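Local coordinates for protein Pgp2 (Campylobacter jejuni subsp. jejuni, PDB 6XJ6) that probably trims peptidoglycan as an LD-carboxypeptidase of the YkuD family, and directs the helical cell shape with help from a peptidoglycan-binding pocket on its NTF2 domain, at residues K51-M63 against D129-N143. Sequence-based numbering, arbitrary orientation.
Sequences KDFEQKEIITGLM and DEFKTRGCIALFNNN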
loop_
_atom_site.group_PDB
_atom_site.type_symbol
_atom_site.label_atom_id
_atom_site.label_comp_id
_atom_site.label_asym_id
_atom_site.label_seq_id
_atom_site.Cartn_x
_atom_site.Cartn_y
_atom_site.Cartn_z
ATOM N N LYS A 51 20.098 -0.112 1.180
ATOM C CA LYS A 51 19.780 -1.532 1.080
ATOM C C LYS A 51 20.356 -2.255 2.291
ATOM O O LYS A 51 21.578 -2.279 2.487
ATOM C CB LYS A 51 20.335 -2.129 -0.213
ATOM C CG LYS A 51 19.862 -3.555 -0.467
ATOM C CD LYS A 51 20.158 -4.022 -1.886
ATOM C CE LYS A 51 21.633 -4.269 -2.107
ATOM N NZ LYS A 51 21.906 -4.709 -3.502
ATOM N N ASP A 52 19.471 -2.843 3.103
ATOM C CA ASP A 52 19.855 -3.506 4.339
ATOM C C ASP A 52 19.833 -5.022 4.249
ATOM O O ASP A 52 20.398 -5.681 5.125
ATOM C CB ASP A 52 18.918 -3.087 5.479
ATOM C CG ASP A 52 19.143 -1.669 5.925
ATOM O OD1 ASP A 52 20.234 -1.131 5.652
ATOM O OD2 ASP A 52 18.228 -1.097 6.555
ATOM N N PHE A 53 19.198 -5.584 3.226
ATOM C CA PHE A 53 19.091 -7.026 3.089
ATOM C C PHE A 53 18.827 -7.355 1.629
ATOM O O PHE A 53 18.156 -6.601 0.913
ATOM C CB PHE A 53 17.963 -7.599 3.960
ATOM C CG PHE A 53 17.759 -9.081 3.787
ATOM C CD1 PHE A 53 18.417 -9.982 4.602
ATOM C CD2 PHE A 53 16.905 -9.573 2.814
ATOM C CE1 PHE A 53 18.250 -11.341 4.441
ATOM C CE2 PHE A 53 16.730 -10.938 2.651
ATOM C CZ PHE A 53 17.392 -11.819 3.464
ATOM N N GLU A 54 19.359 -8.493 1.198
ATOM C CA GLU A 54 19.091 -8.980 -0.142
ATOM C C GLU A 54 19.241 -10.492 -0.164
ATOM O O GLU A 54 20.188 -11.038 0.412
ATOM C CB GLU A 54 20.062 -8.349 -1.143
ATOM C CG GLU A 54 19.971 -8.909 -2.547
ATOM C CD GLU A 54 20.978 -8.256 -3.458
ATOM O OE1 GLU A 54 20.688 -7.151 -3.957
ATOM O OE2 GLU A 54 22.080 -8.824 -3.631
ATOM N N GLN A 55 18.307 -11.163 -0.834
ATOM C CA GLN A 55 18.519 -12.552 -1.219
ATOM C C GLN A 55 18.056 -12.745 -2.653
ATOM O O GLN A 55 16.965 -12.303 -3.024
ATOM C CB GLN A 55 17.799 -13.557 -0.312
ATOM C CG GLN A 55 18.347 -14.966 -0.512
ATOM C CD GLN A 55 17.398 -16.062 -0.082
ATOM O OE1 GLN A 55 17.169 -16.274 1.108
ATOM N NE2 GLN A 55 16.854 -16.781 -1.057
ATOM N N LYS A 56 18.891 -13.408 -3.444
ATOM C CA LYS A 56 18.534 -13.803 -4.796
ATOM C C LYS A 56 18.074 -15.259 -4.792
ATOM O O LYS A 56 18.249 -15.994 -3.816
ATOM C CB LYS A 56 19.719 -13.569 -5.743
ATOM C CG LYS A 56 20.219 -12.109 -5.709
ATOM C CD LYS A 56 21.343 -11.818 -6.701
ATOM C CE LYS A 56 21.763 -10.353 -6.617
ATOM N NZ LYS A 56 22.961 -10.033 -7.447
ATOM N N GLU A 57 17.446 -15.663 -5.897
ATOM C CA GLU A 57 16.958 -17.034 -6.064
ATOM C C GLU A 57 15.959 -17.427 -4.969
ATOM O O GLU A 57 15.966 -18.553 -4.466
ATOM C CB GLU A 57 18.116 -18.032 -6.183
ATOM C CG GLU A 57 19.044 -17.719 -7.362
ATOM C CD GLU A 57 20.215 -18.681 -7.492
ATOM O OE1 GLU A 57 20.212 -19.732 -6.820
ATOM O OE2 GLU A 57 21.144 -18.377 -8.271
ATOM N N ILE A 58 15.090 -16.491 -4.599
ATOM C CA ILE A 58 14.020 -16.769 -3.646
ATOM C C ILE A 58 12.982 -17.670 -4.303
ATOM O O ILE A 58 12.976 -17.842 -5.527
ATOM C CB ILE A 58 13.350 -15.473 -3.143
ATOM C CG1 ILE A 58 12.459 -14.878 -4.246
ATOM C CG2 ILE A 58 14.400 -14.485 -2.660
ATOM C CD1 ILE A 58 11.813 -13.550 -3.898
ATOM N N ILE A 59 12.079 -18.220 -3.497
ATOM C CA ILE A 59 10.910 -18.941 -3.991
ATOM C C ILE A 59 9.669 -18.130 -3.643
ATOM O O ILE A 59 9.383 -17.886 -2.461
ATOM C CB ILE A 59 10.822 -20.362 -3.410
ATOM C CG1 ILE A 59 12.067 -21.176 -3.775
ATOM C CG2 ILE A 59 9.565 -21.071 -3.911
ATOM C CD1 ILE A 59 12.292 -21.347 -5.269
ATOM N N THR A 60 8.935 -17.714 -4.668
ATOM C CA THR A 60 7.601 -17.153 -4.510
ATOM C C THR A 60 6.561 -18.166 -4.971
ATOM O O THR A 60 6.876 -19.253 -5.470
ATOM C CB THR A 60 7.441 -15.859 -5.316
ATOM O OG1 THR A 60 7.390 -16.156 -6.718
ATOM C CG2 THR A 60 8.600 -14.918 -5.061
ATOM N N GLY A 61 5.302 -17.783 -4.801
ATOM C CA GLY A 61 4.210 -18.503 -5.400
ATOM C C GLY A 61 4.133 -18.224 -6.888
ATOM O O GLY A 61 5.024 -17.633 -7.502
ATOM N N LEU A 62 3.015 -18.641 -7.470
ATOM C CA LEU A 62 2.865 -18.632 -8.913
ATOM C C LEU A 62 2.748 -17.214 -9.460
ATOM O O LEU A 62 2.355 -16.263 -8.765
ATOM C CB LEU A 62 1.621 -19.418 -9.323
ATOM C CG LEU A 62 1.590 -20.902 -8.942
ATOM C CD1 LEU A 62 0.355 -21.561 -9.526
ATOM C CD2 LEU A 62 2.845 -21.618 -9.410
ATOM N N MET A 63 3.101 -17.091 -10.736
ATOM C CA MET A 63 2.959 -15.844 -11.461
ATOM C C MET A 63 1.486 -15.537 -11.707
ATOM O O MET A 63 0.610 -16.411 -11.644
ATOM C CB MET A 63 3.702 -15.920 -12.794
ATOM C CG MET A 63 5.186 -16.268 -12.651
ATOM S SD MET A 63 6.120 -15.133 -11.593
ATOM C CE MET A 63 6.261 -13.699 -12.660
ATOM N N ASP A 129 8.990 -25.226 -4.007
ATOM C CA ASP A 129 8.881 -24.736 -5.376
ATOM C C ASP A 129 7.702 -23.776 -5.425
ATOM O O ASP A 129 7.017 -23.558 -4.423
ATOM C CB ASP A 129 8.750 -25.888 -6.377
ATOM C CG ASP A 129 7.482 -26.709 -6.177
ATOM O OD1 ASP A 129 6.452 -26.160 -5.738
ATOM O OD2 ASP A 129 7.521 -27.928 -6.459
ATOM N N GLU A 130 7.472 -23.192 -6.604
ATOM C CA GLU A 130 6.461 -22.151 -6.730
ATOM C C GLU A 130 5.056 -22.655 -6.424
ATOM O O GLU A 130 4.166 -21.836 -6.166
ATOM C CB GLU A 130 6.505 -21.531 -8.129
ATOM C CG GLU A 130 6.321 -22.538 -9.255
ATOM C CD GLU A 130 6.297 -21.894 -10.628
ATOM O OE1 GLU A 130 6.077 -20.668 -10.717
ATOM O OE2 GLU A 130 6.498 -22.623 -11.625
ATOM N N PHE A 131 4.837 -23.969 -6.424
ATOM C CA PHE A 131 3.518 -24.514 -6.122
ATOM C C PHE A 131 3.299 -24.769 -4.635
ATOM O O PHE A 131 2.145 -24.805 -4.194
ATOM C CB PHE A 131 3.298 -25.823 -6.895
ATOM C CG PHE A 131 3.336 -25.655 -8.386
ATOM C CD1 PHE A 131 2.203 -25.272 -9.079
ATOM C CD2 PHE A 131 4.508 -25.864 -9.092
ATOM C CE1 PHE A 131 2.234 -25.104 -10.448
ATOM C CE2 PHE A 131 4.547 -25.693 -10.462
ATOM C CZ PHE A 131 3.407 -25.313 -11.140
ATOM N N LYS A 132 4.367 -24.919 -3.851
ATOM C CA LYS A 132 4.243 -25.383 -2.472
ATOM C C LYS A 132 4.093 -24.259 -1.450
ATOM O O LYS A 132 3.609 -24.513 -0.338
ATOM C CB LYS A 132 5.454 -26.252 -2.113
ATOM C CG LYS A 132 5.359 -27.647 -2.708
ATOM C CD LYS A 132 6.711 -28.311 -2.875
ATOM C CE LYS A 132 6.556 -29.711 -3.470
ATOM N NZ LYS A 132 5.671 -29.730 -4.678
ATOM N N THR A 133 4.467 -23.034 -1.788
ATOM C CA THR A 133 4.392 -21.958 -0.810
ATOM C C THR A 133 2.984 -21.409 -0.643
ATOM O O THR A 133 2.763 -20.610 0.271
ATOM C CB THR A 133 5.325 -20.795 -1.184
ATOM O OG1 THR A 133 4.822 -20.119 -2.343
ATOM C CG2 THR A 133 6.743 -21.284 -1.445
ATOM N N ARG A 134 2.035 -21.820 -1.484
ATOM C CA ARG A 134 0.674 -21.279 -1.457
ATOM C C ARG A 134 0.683 -19.751 -1.485
ATOM O O ARG A 134 -0.126 -19.085 -0.837
ATOM C CB ARG A 134 -0.127 -21.832 -0.277
ATOM C CG ARG A 134 -0.274 -23.347 -0.302
ATOM C CD ARG A 134 -1.356 -23.815 0.655
ATOM N NE ARG A 134 -1.149 -23.284 1.999
ATOM C CZ ARG A 134 -2.081 -23.247 2.948
ATOM N NH1 ARG A 134 -3.305 -23.708 2.716
ATOM N NH2 ARG A 134 -1.785 -22.744 4.140
ATOM N N GLY A 135 1.613 -19.188 -2.252
ATOM C CA GLY A 135 1.712 -17.755 -2.421
ATOM C C GLY A 135 2.661 -17.063 -1.469
ATOM O O GLY A 135 2.932 -15.867 -1.639
ATOM N N CYS A 136 3.175 -17.772 -0.476
ATOM C CA CYS A 136 4.146 -17.194 0.433
ATOM C C CYS A 136 5.493 -17.014 -0.262
ATOM O O CYS A 136 5.757 -17.564 -1.335
ATOM C CB CYS A 136 4.311 -18.100 1.651
ATOM S SG CYS A 136 2.883 -18.120 2.734
ATOM N N ILE A 137 6.350 -16.220 0.373
ATOM C CA ILE A 137 7.707 -15.959 -0.091
ATOM C C ILE A 137 8.647 -16.635 0.891
ATOM O O ILE A 137 8.586 -16.365 2.096
ATOM C CB ILE A 137 7.986 -14.452 -0.168
ATOM C CG1 ILE A 137 7.027 -13.807 -1.166
ATOM C CG2 ILE A 137 9.444 -14.197 -0.557
ATOM C CD1 ILE A 137 6.942 -12.301 -1.038
ATOM N N ALA A 138 9.505 -17.520 0.386
ATOM C CA ALA A 138 10.415 -18.292 1.217
ATOM C C ALA A 138 11.843 -17.791 1.043
ATOM O O ALA A 138 12.335 -17.667 -0.084
ATOM C CB ALA A 138 10.343 -19.778 0.861
ATOM N N LEU A 139 12.494 -17.514 2.167
ATOM C CA LEU A 139 13.906 -17.174 2.224
ATOM C C LEU A 139 14.664 -18.299 2.910
ATOM O O LEU A 139 14.119 -18.995 3.769
ATOM C CB LEU A 139 14.098 -15.898 3.043
ATOM C CG LEU A 139 13.407 -14.659 2.492
ATOM C CD1 LEU A 139 13.590 -13.486 3.442
ATOM C CD2 LEU A 139 13.961 -14.318 1.119
ATOM N N PHE A 140 15.932 -18.473 2.536
ATOM C CA PHE A 140 16.728 -19.525 3.151
ATOM C C PHE A 140 16.814 -19.304 4.657
ATOM O O PHE A 140 16.939 -18.171 5.133
ATOM C CB PHE A 140 18.123 -19.562 2.521
ATOM C CG PHE A 140 18.122 -20.019 1.091
ATOM C CD1 PHE A 140 17.528 -21.220 0.741
ATOM C CD2 PHE A 140 18.707 -19.255 0.098
ATOM C CE1 PHE A 140 17.520 -21.652 -0.570
ATOM C CE2 PHE A 140 18.699 -19.683 -1.217
ATOM C CZ PHE A 140 18.106 -20.881 -1.551
ATOM N N ASN A 141 16.731 -20.400 5.415
ATOM C CA ASN A 141 16.699 -20.282 6.868
ATOM C C ASN A 141 17.929 -19.561 7.402
ATOM O O ASN A 141 17.830 -18.805 8.374
ATOM C CB ASN A 141 16.558 -21.664 7.506
ATOM C CG ASN A 141 15.200 -22.266 7.253
ATOM O OD1 ASN A 141 14.255 -21.548 6.925
ATOM N ND2 ASN A 141 15.095 -23.583 7.387
ATOM N N ASN A 142 19.084 -19.759 6.760
ATOM C CA ASN A 142 20.330 -19.137 7.190
ATOM C C ASN A 142 20.385 -17.645 6.894
ATOM O O ASN A 142 21.358 -16.992 7.292
ATOM C CB ASN A 142 21.517 -19.830 6.516
ATOM C CG ASN A 142 21.445 -19.775 5.000
ATOM O OD1 ASN A 142 20.664 -19.015 4.428
ATOM N ND2 ASN A 142 22.265 -20.585 4.341
ATOM N N ASN A 143 19.392 -17.101 6.186
ATOM C CA ASN A 143 19.272 -15.670 5.963
ATOM C C ASN A 143 18.162 -15.040 6.787
ATOM O O ASN A 143 18.046 -13.810 6.802
ATOM C CB ASN A 143 19.010 -15.384 4.478
ATOM C CG ASN A 143 20.153 -15.840 3.589
ATOM O OD1 ASN A 143 21.315 -15.859 4.007
ATOM N ND2 ASN A 143 19.830 -16.213 2.357
HETATM O O HOH W 1 14.702 -18.660 -0.917
HETATM O O HOH W 2 6.503 -18.107 -9.923
HETATM O O HOH W 3 4.007 -19.437 -12.294
#
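Ile-59 and Ala-138 form a single antiparallel bridge in the YkuD domain, a compact example of a short strand pairing just after the predicted nucleophile, Cys-136. Ala-138 N donates to Ile-59 O at 2.9 Å, while the return bond from Ile-59 N is weak. Beyond the bridge the backbones touch through a separate C-H...O contact, Glu-130 CA to Thr-60 O at 3.2 Å. Gly-61 passes close against Gly-135 of the type I' turn Thr-133 to Cys-136. Thr-133 OG1 braces this turn by donating to Cys-136 O.

Apolar contacts flank the bridge. The Ile-58 and Leu-139 side chains lie side by side, meeting through CG2 and CD2 respectively, and Leu-62 CD2 sits over one face of the Phe-131 ring, 3.9 Å from its centroid.

Among polar links, two waters, one each, join Glu-130 OE1 to Gly-61 O and to Met-63 N. Gln-55 supplies the grip at the N-terminal end of helix 141-151. With CG anti to the backbone N (chi1 -164°), its extended chain crosses to Phe-140, whose ring lies nearly parallel to the amide (13°). NE2 donates to Lys-56 O and a water shared with Ala-138 O. OE1 accepts from Phe-140 N on an in-plane lone pair, and Asn-143 ND2, 2.9 Å from Gln-55 OE1, approaches from above that plane.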